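Local coordinates for protein acyl-coenzyme A oxidase 1 (Yarrowia lipolytica, PDB 5Y9D) that catalyses the oxidation of 2,3-saturated acyl-CoAs to (2E)-enoyl-CoAs with its FAD cofactor, reducing O2 to H2O2 in peroxisomal fatty acid beta-oxidation, at residues K108-R113 against L308-V313; C82-A87 against G261-D266. One frame throughout, in Å; residues are numbered along the deposited sequence.

Interaction 1 (K108-R113 against L308-V313); sequences KLSLWR and LIRGRV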
# COMPACT_ATOMS: atom_id res chain seq x y z
N LYS A 108 25.76 -12.62 13.71
CA LYS A 108 25.69 -12.34 12.27
C LYS A 108 24.84 -13.40 11.55
O LYS A 108 23.92 -13.05 10.80
CB LYS A 108 27.10 -12.27 11.68
CG LYS A 108 27.22 -11.59 10.32
CD LYS A 108 28.30 -10.50 10.29
CE LYS A 108 29.72 -11.06 10.46
NZ LYS A 108 30.13 -11.94 9.32
N LEU A 109 25.12 -14.68 11.80
CA LEU A 109 24.30 -15.77 11.23
C LEU A 109 22.83 -15.67 11.63
O LEU A 109 21.95 -15.90 10.80
CB LEU A 109 24.85 -17.16 11.59
CG LEU A 109 26.23 -17.49 11.02
CD1 LEU A 109 26.44 -18.98 10.84
CD2 LEU A 109 26.47 -16.80 9.69
N SER A 110 22.56 -15.31 12.87
CA SER A 110 21.20 -15.26 13.37
C SER A 110 20.48 -14.17 12.62
O SER A 110 19.43 -14.42 12.03
CB SER A 110 21.19 -15.08 14.90
OG SER A 110 20.09 -14.33 15.40
N LEU A 111 21.06 -12.97 12.60
CA LEU A 111 20.49 -11.86 11.82
C LEU A 111 20.17 -12.34 10.40
O LEU A 111 19.02 -12.22 9.94
CB LEU A 111 21.46 -10.68 11.76
CG LEU A 111 21.57 -9.83 13.04
CD1 LEU A 111 22.81 -8.94 13.05
CD2 LEU A 111 20.30 -9.00 13.28
N TRP A 112 21.18 -12.91 9.73
CA TRP A 112 21.08 -13.24 8.32
C TRP A 112 20.11 -14.35 8.06
O TRP A 112 19.36 -14.32 7.12
CB TRP A 112 22.45 -13.55 7.72
CG TRP A 112 23.34 -12.31 7.54
CD1 TRP A 112 22.99 -10.98 7.75
CD2 TRP A 112 24.68 -12.29 7.08
NE1 TRP A 112 24.04 -10.16 7.45
CE2 TRP A 112 25.10 -10.93 7.04
CE3 TRP A 112 25.59 -13.28 6.73
CZ2 TRP A 112 26.39 -10.55 6.65
CZ3 TRP A 112 26.88 -12.90 6.34
CH2 TRP A 112 27.26 -11.55 6.29
N ARG A 113 20.07 -15.34 8.91
CA ARG A 113 19.12 -16.42 8.69
C ARG A 113 17.68 -15.93 8.80
O ARG A 113 16.81 -16.35 8.05
CB ARG A 113 19.38 -17.52 9.68
CG ARG A 113 18.68 -18.80 9.38
CD ARG A 113 18.95 -19.76 10.52
NE ARG A 113 20.38 -19.97 10.70
CZ ARG A 113 21.14 -20.65 9.85
NH1 ARG A 113 20.62 -21.17 8.76
NH2 ARG A 113 22.43 -20.82 10.08
N LEU A 308 14.90 -3.49 21.22
CA LEU A 308 14.20 -2.85 20.11
C LEU A 308 15.15 -2.27 19.07
O LEU A 308 14.80 -2.21 17.89
CB LEU A 308 13.27 -1.75 20.63
CG LEU A 308 12.11 -2.25 21.52
CD1 LEU A 308 11.19 -1.10 21.95
CD2 LEU A 308 11.32 -3.35 20.81
N ILE A 309 16.34 -1.86 19.50
CA ILE A 309 17.30 -1.27 18.59
C ILE A 309 17.78 -2.38 17.69
O ILE A 309 17.87 -2.18 16.49
CB ILE A 309 18.51 -0.59 19.28
CG1 ILE A 309 18.07 0.44 20.33
CG2 ILE A 309 19.37 0.16 18.27
CD1 ILE A 309 19.18 0.81 21.32
N ARG A 310 18.06 -3.56 18.25
CA ARG A 310 18.53 -4.67 17.41
C ARG A 310 17.67 -4.83 16.16
O ARG A 310 18.19 -4.87 15.05
CB ARG A 310 18.55 -6.01 18.17
CG ARG A 310 19.16 -7.16 17.38
CD ARG A 310 19.34 -8.42 18.20
NE ARG A 310 19.04 -9.60 17.38
CZ ARG A 310 19.86 -10.63 17.13
NH1 ARG A 310 21.10 -10.71 17.64
NH2 ARG A 310 19.44 -11.62 16.34
N GLY A 311 16.35 -4.91 16.35
CA GLY A 311 15.45 -5.23 15.27
C GLY A 311 15.13 -4.07 14.36
O GLY A 311 14.62 -4.30 13.25
N ARG A 312 15.34 -2.84 14.82
CA ARG A 312 15.22 -1.67 13.96
C ARG A 312 16.34 -1.72 12.96
O ARG A 312 16.14 -1.42 11.79
CB ARG A 312 15.32 -0.37 14.74
CG ARG A 312 14.03 0.02 15.39
CD ARG A 312 14.12 1.35 16.10
NE ARG A 312 12.94 1.44 16.95
CZ ARG A 312 12.93 1.39 18.26
NH1 ARG A 312 14.06 1.33 18.95
NH2 ARG A 312 11.78 1.43 18.90
N VAL A 313 17.52 -2.09 13.46
CA VAL A 313 18.70 -2.35 12.63
C VAL A 313 18.45 -3.50 11.69
O VAL A 313 18.74 -3.42 10.49
CB VAL A 313 19.93 -2.67 13.50
CG1 VAL A 313 21.02 -3.39 12.70
CG2 VAL A 313 20.48 -1.39 14.12

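Interaction 2 (C82-A87 against G261-D266); sequences CNLQQA and GRDGVD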
# COMPACT_ATOMS: atom_id res chain seq x y z
N CYS A 82 -2.92 -20.81 1.90
CA CYS A 82 -3.18 -21.11 3.31
C CYS A 82 -4.24 -20.27 4.00
O CYS A 82 -4.17 -19.02 3.98
CB CYS A 82 -1.88 -20.97 4.11
SG CYS A 82 -0.86 -22.45 3.92
N ASN A 83 -5.19 -20.94 4.67
CA ASN A 83 -6.06 -20.25 5.64
C ASN A 83 -5.29 -20.00 6.94
O ASN A 83 -4.23 -20.58 7.16
CB ASN A 83 -7.40 -21.00 5.85
CG ASN A 83 -7.27 -22.30 6.63
OD1 ASN A 83 -6.84 -22.31 7.79
ND2 ASN A 83 -7.71 -23.39 6.03
N LEU A 84 -5.85 -19.16 7.80
CA LEU A 84 -5.19 -18.75 9.06
C LEU A 84 -4.86 -19.94 9.98
O LEU A 84 -3.76 -20.04 10.53
CB LEU A 84 -6.06 -17.72 9.76
CG LEU A 84 -5.70 -17.02 11.07
CD1 LEU A 84 -6.52 -15.74 11.20
CD2 LEU A 84 -5.96 -17.90 12.30
N GLN A 85 -5.79 -20.86 10.14
CA GLN A 85 -5.50 -22.05 10.95
C GLN A 85 -4.35 -22.90 10.35
O GLN A 85 -3.52 -23.38 11.07
CB GLN A 85 -6.78 -22.87 11.18
CG GLN A 85 -7.91 -22.13 11.89
CD GLN A 85 -8.76 -21.16 11.01
OE1 GLN A 85 -8.78 -21.22 9.76
NE2 GLN A 85 -9.47 -20.25 11.68
N GLN A 86 -4.25 -23.02 9.03
CA GLN A 86 -3.11 -23.67 8.38
C GLN A 86 -1.79 -22.89 8.51
O GLN A 86 -0.72 -23.50 8.70
CB GLN A 86 -3.38 -23.87 6.89
CG GLN A 86 -4.41 -24.95 6.56
CD GLN A 86 -5.09 -24.78 5.19
OE1 GLN A 86 -4.96 -23.74 4.48
NE2 GLN A 86 -5.85 -25.80 4.82
N ALA A 87 -1.85 -21.56 8.36
CA ALA A 87 -0.67 -20.74 8.58
C ALA A 87 -0.16 -20.86 10.01
O ALA A 87 1.05 -20.91 10.25
CB ALA A 87 -0.95 -19.29 8.29
N GLY A 261 -1.97 -8.97 7.71
CA GLY A 261 -1.05 -10.03 7.27
C GLY A 261 -0.42 -10.72 8.46
O GLY A 261 -0.75 -10.45 9.60
N ARG A 262 0.53 -11.60 8.20
CA ARG A 262 1.29 -12.35 9.20
C ARG A 262 0.41 -13.21 10.07
O ARG A 262 0.62 -13.35 11.30
CB ARG A 262 2.24 -11.46 10.02
CG ARG A 262 3.46 -11.17 9.20
CD ARG A 262 4.44 -10.27 9.91
NE ARG A 262 5.06 -9.30 9.03
CZ ARG A 262 6.36 -9.04 8.94
NH1 ARG A 262 7.26 -9.71 9.63
NH2 ARG A 262 6.77 -8.10 8.14
N ASP A 263 -0.53 -13.84 9.39
CA ASP A 263 -1.57 -14.60 10.04
C ASP A 263 -1.10 -15.83 10.75
O ASP A 263 -1.78 -16.30 11.65
CB ASP A 263 -2.73 -14.87 9.09
CG ASP A 263 -3.74 -13.70 9.08
OD1 ASP A 263 -3.97 -13.08 10.14
OD2 ASP A 263 -4.29 -13.38 8.01
N GLY A 264 0.09 -16.31 10.39
CA GLY A 264 0.72 -17.41 11.10
C GLY A 264 1.27 -17.05 12.45
O GLY A 264 1.77 -17.93 13.13
N VAL A 265 1.19 -15.79 12.85
CA VAL A 265 1.73 -15.31 14.14
C VAL A 265 0.55 -15.17 15.06
O VAL A 265 -0.42 -14.56 14.69
CB VAL A 265 2.43 -13.94 14.02
CG1 VAL A 265 3.10 -13.51 15.34
CG2 VAL A 265 3.45 -13.98 12.91
N ASP A 266 0.65 -15.74 16.26
CA ASP A 266 -0.49 -15.84 17.17
C ASP A 266 -0.43 -14.71 18.18
O ASP A 266 0.01 -14.88 19.31
CB ASP A 266 -0.50 -17.19 17.88
CG ASP A 266 0.75 -17.45 18.68
OD1 ASP A 266 1.88 -17.22 18.16
OD2 ASP A 266 0.60 -17.89 19.83

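Interaction 1 (K108-R113 against L308-V313)
R310 joins two helices of the acyl-CoA oxidase fold by reaching to S110 and L111. It sits on helix 306-334 of the C-alpha1 region and its two partners on helix 107-118 of the N-terminal region. The backbones stay well apart, with L111 CA and G311 CA at 9.0 Å. The arginine spans the gap. Its first two torsions are extended, CG lying anti to the backbone N (chi1 -175°), and a bend at chi3 sets the direction of the guanidinium. R310 NH2 donates to S110 OG at 2.9 Å. The bond is bent, with an N-H...O angle of 144°, but the hydroxyl lies at the edge of the guanidinium and almost in its plane. L111 meets the same group from another side. Its CD2 methyl stands 4.0 Å above one face of the R310 guanidinium, displaced toward the rim. W382 of helix 355-391 also touches R310, N133 OD1 accepts a weak hydrogen bond from NE, and E107 makes a long, weak ion pair with NH1. Replacing R310 by a leucine would probably leave S110 OG without this donor and open a gap beside L111 CD2. The R310 side chain is about 7 Å from that of E464, the proton acceptor by similarity. The S110 bond and the L111 methyl probably help, with W382, N133 and E107, to orient a cationic group near the probable catalytic site.

Interaction 2 (C82-A87 against G261-D266)
L84 and D263 set their side chains across each other at about a right angle. L84 lies in the first turn of helix 84-98, and D263 in the type I beta turn from R262 to V265. L84 CD1 comes to 3.8 Å from D263 OD1, where chi1 of -178°, with CG opposite the backbone N, carries it. L84 CG lies 4.0 Å from D263 O. This is van der Waals packing; the polar need of D263 OD1 is met by the backbone N of K259. Further along, A87 points its methyl at the turn, with A87 CB 3.8 Å from G264 CA. G264 has no side chain, and A87 O can approach its CA to 3.6 Å. The start of the helix is fixed by a capping box. Q86 N donates to N83 OD1 at 3.0 Å, from above the plane of that carbonyl, and N83 N donates to Q86 OE1 at 2.8 Å. N83 also packs on N83 of the second subunit. The turn belongs to the loop between strands 251-255 and 268-272. R88 of helix 84-98 binds D263 O, while S123 and R127 of helix 122-142 hold the backbone of G264.

From the N terminus, residues 82-87 come first, at the start of helix 84-98, followed by 108-113 on helix 107-118. Both belong to the N-terminal helical region. The chain then runs through the beta-rich middle region, where 261-266 returns to 82-87 and closes the loop of interaction 2. Helix 306-334 follows, and its residues 308-313 close interaction 1 on 108-113. The two closures cross; neither nests inside the other. Interaction 2 ties the N-terminal helices to the middle domain, and interaction 1 ties them to the C-alpha1 helices. They do not touch: their centres lie 23 Å apart and their nearest atoms about 10 Å.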